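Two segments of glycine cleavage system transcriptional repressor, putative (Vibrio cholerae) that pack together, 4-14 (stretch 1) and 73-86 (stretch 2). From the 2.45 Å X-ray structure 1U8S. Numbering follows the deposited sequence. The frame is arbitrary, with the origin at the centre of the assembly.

Stretch 1 4-14: TQHLVITAVGT
Stretch 2 73-86: HDLITMMKRTSPHD

Two neighbouring strands of one chain, 5-14 and the strand beginning at Ile76, form an antiparallel β-ladder, zipped by backbone hydrogen bonds and flanked by mostly apolar side chains, with a proline–histidine contact at one end. Their N-to-C directions differ by 153°, the axes approach to 4.5 Å, and the contact buries 908 Å² summed over both sides.

The register pairs Leu7 with Arg81, Val8 with Lys80, Ile9 with Met79, Thr10 with Met78, Ala11 with Thr77 and Val12 with Ile76. Backbone torsions are extended at all these paired residues, for example -113/129 at Val8 and -118/123 at Ile76, whereas Asp74 (58/23) turns the chain just before the strand. Hydrogen-bonded pairs alternate with non-hydrogen-bonded ones. Val12 and Ile76 form the best-formed pair: Val12 N to Ile76 O is 3.0 Å and Ile76 N to Val12 O is 2.8 Å. At Thr10, N donates to Met78 O at 2.8 Å, while the return bond from Met78 N to Thr10 O, 3.0 Å, is weak because its N-H points off line. Val8 N to Lys80 O spans 3.0 Å; the reverse bond, Lys80 N to Val8 O, also 3.0 Å, is weak. Beyond these, Thr82 N donates to His6 O at 3.2 Å. The CA atoms come closer in the non-hydrogen-bonded pairs, 4.6 Å at Ile9–Met79 against 5.2 Å at Val8–Lys80, and CA-H groups there approach carbonyls: Ala11 CA lies 3.1 Å from Ile76 O, and Met79 CA 3.1 Å from Val8 O.

Side chains alternate between the two faces. Leu7, Ile9, Ala11, Thr77, Met79 and Arg81 share one. Leu7 (t, p) reaches across so that its CD1 lies 4.0 Å from Met79 CB and 3.5 Å from Arg81 N. Ile9 (m, t) sets CG1 4.3 Å from Met79 CG; the flexible, apolar Met79 (m, t, m) suits this place, packing against Ile9 and Leu7, although its end leads away from the other stretch. Small Ala11 leaves room for Leu75 (t, t), whose CD2 packs 3.5 Å from Ala11 CB. Gly13 CA then sits 4.3 Å from Leu75 CA; a CB there would fall tightly, 3.4 Å, from Leu75 CG.

The other face carries Val8, Thr10, Val12, Ile76, Met78 and Lys80. β-branched residues favour extended backbone and fill this layer: Val12 (t) brings CB 4.4 Å from Ile76 CD1 (Ile76 m, t), Thr10 CG2 touches Met78 CB at 3.6 Å, and Val8 CG2 meets Thr82 CG2 at 3.7 Å. Lys80 is extended, t at every chi, and carries its amine away to a partner elsewhere in the structure.

At the far end, Pro84 covers one face of the His6 ring (chi1 m, chi2 59°): its CA stands 3.5 Å from the ring centroid, 6° off the normal, a CH-π contact joining polarised C-H groups to an aromatic cloud. At the opposite end, one water accepts from Thr14 N at 2.9 Å and donates to Asp74 O at 2.6 Å, bridging the end of the first strand and the loop that leads into the second, where direct pairing has stopped.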

# COMPACT_ATOMS: atom_id res chain seq x y z
N THR B 4 0.57 -23.00 -10.29
CA THR B 4 0.33 -21.57 -10.15
C THR B 4 1.47 -20.84 -9.44
O THR B 4 1.72 -21.05 -8.25
CB THR B 4 -1.02 -21.30 -9.42
OG1 THR B 4 -1.19 -22.23 -8.35
CG2 THR B 4 -2.19 -21.44 -10.39
N GLN B 5 2.17 -19.99 -10.19
CA GLN B 5 3.31 -19.22 -9.67
C GLN B 5 2.94 -17.77 -9.27
O GLN B 5 2.17 -17.10 -9.96
CB GLN B 5 4.43 -19.21 -10.71
CG GLN B 5 5.61 -18.34 -10.33
CD GLN B 5 6.38 -18.86 -9.13
OE1 GLN B 5 7.20 -18.15 -8.54
NE2 GLN B 5 6.12 -20.12 -8.76
N HIS B 6 3.52 -17.31 -8.17
CA HIS B 6 3.25 -15.97 -7.66
C HIS B 6 4.40 -15.01 -7.91
O HIS B 6 5.56 -15.40 -7.86
CB HIS B 6 2.97 -16.00 -6.16
CG HIS B 6 1.75 -16.79 -5.79
ND1 HIS B 6 1.60 -18.12 -6.09
CD2 HIS B 6 0.63 -16.43 -5.11
CE1 HIS B 6 0.45 -18.56 -5.61
NE2 HIS B 6 -0.16 -17.55 -5.01
N LEU B 7 4.06 -13.75 -8.17
CA LEU B 7 5.05 -12.72 -8.43
C LEU B 7 4.66 -11.45 -7.68
O LEU B 7 3.48 -11.18 -7.47
CB LEU B 7 5.11 -12.42 -9.94
CG LEU B 7 6.09 -11.35 -10.42
CD1 LEU B 7 7.51 -11.85 -10.25
CD2 LEU B 7 5.83 -11.04 -11.88
N VAL B 8 5.67 -10.69 -7.26
CA VAL B 8 5.44 -9.45 -6.55
C VAL B 8 5.90 -8.30 -7.43
O VAL B 8 7.02 -8.31 -7.94
CB VAL B 8 6.22 -9.39 -5.22
CG1 VAL B 8 6.25 -7.97 -4.71
CG2 VAL B 8 5.55 -10.30 -4.20
N ILE B 9 5.04 -7.31 -7.60
CA ILE B 9 5.37 -6.17 -8.43
C ILE B 9 5.40 -4.84 -7.68
O ILE B 9 4.56 -4.55 -6.83
CB ILE B 9 4.39 -6.04 -9.61
CG1 ILE B 9 4.47 -7.28 -10.51
CG2 ILE B 9 4.70 -4.79 -10.42
CD1 ILE B 9 3.41 -7.30 -11.61
N THR B 10 6.40 -4.03 -8.03
CA THR B 10 6.57 -2.71 -7.45
C THR B 10 6.70 -1.74 -8.61
O THR B 10 7.42 -2.01 -9.57
CB THR B 10 7.84 -2.65 -6.58
OG1 THR B 10 7.48 -2.83 -5.20
CG2 THR B 10 8.53 -1.31 -6.75
N ALA B 11 6.00 -0.62 -8.53
CA ALA B 11 6.06 0.37 -9.61
C ALA B 11 5.90 1.80 -9.12
O ALA B 11 5.12 2.09 -8.22
CB ALA B 11 5.00 0.05 -10.65
N VAL B 12 6.66 2.71 -9.73
CA VAL B 12 6.61 4.12 -9.38
C VAL B 12 6.68 4.89 -10.68
O VAL B 12 7.59 4.70 -11.48
CB VAL B 12 7.79 4.54 -8.50
CG1 VAL B 12 7.58 5.97 -8.00
CG2 VAL B 12 7.92 3.59 -7.35
N GLY B 13 5.71 5.77 -10.89
CA GLY B 13 5.70 6.56 -12.10
C GLY B 13 4.91 7.83 -11.91
O GLY B 13 4.04 7.93 -11.04
N THR B 14 5.22 8.83 -12.73
CA THR B 14 4.52 10.09 -12.66
C THR B 14 3.05 9.77 -12.89
O THR B 14 2.67 9.25 -13.95
CB THR B 14 5.00 11.07 -13.73
OG1 THR B 14 6.43 11.21 -13.64
CG2 THR B 14 4.37 12.43 -13.51
N HIS B 73 6.69 4.97 -20.47
CA HIS B 73 5.92 5.79 -19.55
C HIS B 73 6.79 6.35 -18.42
O HIS B 73 6.28 6.92 -17.46
CB HIS B 73 4.76 4.98 -18.97
CG HIS B 73 3.76 4.54 -20.00
ND1 HIS B 73 4.03 3.54 -20.90
CD2 HIS B 73 2.52 4.99 -20.29
CE1 HIS B 73 2.99 3.39 -21.72
NE2 HIS B 73 2.07 4.27 -21.37
N ASP B 74 8.10 6.18 -18.54
CA ASP B 74 9.03 6.66 -17.53
C ASP B 74 8.70 6.03 -16.17
O ASP B 74 9.06 6.56 -15.12
CB ASP B 74 8.97 8.19 -17.43
CG ASP B 74 10.06 8.87 -18.26
OD1 ASP B 74 11.25 8.76 -17.88
OD2 ASP B 74 9.73 9.50 -19.29
N LEU B 75 8.03 4.89 -16.23
CA LEU B 75 7.63 4.13 -15.06
C LEU B 75 8.85 3.35 -14.56
O LEU B 75 9.73 3.02 -15.34
CB LEU B 75 6.51 3.19 -15.47
CG LEU B 75 5.57 2.56 -14.44
CD1 LEU B 75 4.50 1.78 -15.19
CD2 LEU B 75 6.34 1.65 -13.51
N ILE B 76 8.91 3.06 -13.27
CA ILE B 76 10.03 2.31 -12.72
C ILE B 76 9.49 1.01 -12.14
O ILE B 76 8.63 1.04 -11.26
CB ILE B 76 10.73 3.06 -11.58
CG1 ILE B 76 10.89 4.53 -11.94
CG2 ILE B 76 12.10 2.46 -11.32
CD1 ILE B 76 11.47 5.37 -10.81
N THR B 77 9.99 -0.13 -12.59
CA THR B 77 9.50 -1.40 -12.08
C THR B 77 10.50 -2.22 -11.29
O THR B 77 11.71 -2.02 -11.36
CB THR B 77 8.96 -2.27 -13.20
OG1 THR B 77 10.05 -2.71 -14.03
CG2 THR B 77 7.97 -1.49 -14.04
N MET B 78 9.97 -3.17 -10.54
CA MET B 78 10.76 -4.05 -9.70
C MET B 78 9.87 -5.26 -9.45
O MET B 78 8.73 -5.11 -9.03
CB MET B 78 11.06 -3.31 -8.40
CG MET B 78 12.16 -3.90 -7.54
SD MET B 78 12.74 -2.67 -6.32
CE MET B 78 11.48 -2.83 -5.01
N MET B 79 10.37 -6.46 -9.74
CA MET B 79 9.60 -7.68 -9.53
C MET B 79 10.39 -8.73 -8.75
O MET B 79 11.60 -8.63 -8.61
CB MET B 79 9.19 -8.30 -10.86
CG MET B 79 8.59 -7.34 -11.85
SD MET B 79 8.26 -8.19 -13.39
CE MET B 79 9.95 -8.39 -14.05
N LYS B 80 9.68 -9.75 -8.26
CA LYS B 80 10.32 -10.82 -7.52
C LYS B 80 9.37 -11.98 -7.29
O LYS B 80 8.33 -11.83 -6.64
CB LYS B 80 10.85 -10.33 -6.17
CG LYS B 80 11.37 -11.47 -5.31
CD LYS B 80 12.01 -11.00 -4.02
CE LYS B 80 12.55 -12.19 -3.24
NZ LYS B 80 13.33 -11.77 -2.05
N ARG B 81 9.72 -13.15 -7.81
CA ARG B 81 8.89 -14.31 -7.61
C ARG B 81 8.89 -14.60 -6.10
O ARG B 81 9.78 -14.15 -5.38
CB ARG B 81 9.46 -15.50 -8.40
CG ARG B 81 9.65 -15.20 -9.88
CD ARG B 81 10.39 -16.33 -10.61
NE ARG B 81 9.49 -17.35 -11.14
CZ ARG B 81 9.06 -17.39 -12.40
NH1 ARG B 81 9.45 -16.46 -13.27
NH2 ARG B 81 8.23 -18.35 -12.78
N THR B 82 7.88 -15.32 -5.64
CA THR B 82 7.77 -15.64 -4.22
C THR B 82 6.81 -16.81 -4.01
O THR B 82 6.03 -17.16 -4.90
CB THR B 82 7.29 -14.41 -3.42
OG1 THR B 82 7.27 -14.70 -2.03
CG2 THR B 82 5.90 -13.99 -3.87
N SER B 83 6.88 -17.43 -2.83
CA SER B 83 6.02 -18.56 -2.49
C SER B 83 4.58 -18.11 -2.50
O SER B 83 4.30 -16.92 -2.49
CB SER B 83 6.36 -19.08 -1.08
OG SER B 83 7.71 -19.51 -0.99
N PRO B 84 3.63 -19.07 -2.51
CA PRO B 84 2.22 -18.67 -2.51
C PRO B 84 1.89 -17.89 -1.25
O PRO B 84 2.56 -18.01 -0.23
CB PRO B 84 1.48 -20.00 -2.61
CG PRO B 84 2.41 -20.97 -1.98
CD PRO B 84 3.75 -20.54 -2.54
N HIS B 85 0.83 -17.10 -1.36
CA HIS B 85 0.35 -16.22 -0.31
C HIS B 85 -0.76 -16.86 0.53
O HIS B 85 -1.83 -17.16 -0.01
CB HIS B 85 -0.15 -14.94 -0.98
CG HIS B 85 -0.70 -13.92 -0.03
ND1 HIS B 85 0.06 -13.32 0.95
CD2 HIS B 85 -1.93 -13.35 0.05
CE1 HIS B 85 -0.67 -12.43 1.59
NE2 HIS B 85 -1.88 -12.43 1.07
N ASP B 86 -0.52 -17.07 1.82
CA ASP B 86 -1.56 -17.63 2.68
C ASP B 86 -2.41 -16.47 3.19
O ASP B 86 -1.94 -15.65 3.98
CB ASP B 86 -0.97 -18.42 3.86
CG ASP B 86 -0.11 -17.56 4.77
OD1 ASP B 86 0.98 -17.14 4.32
OD2 ASP B 86 -0.53 -17.31 5.92
O HOH W 1 7.49 8.50 -14.58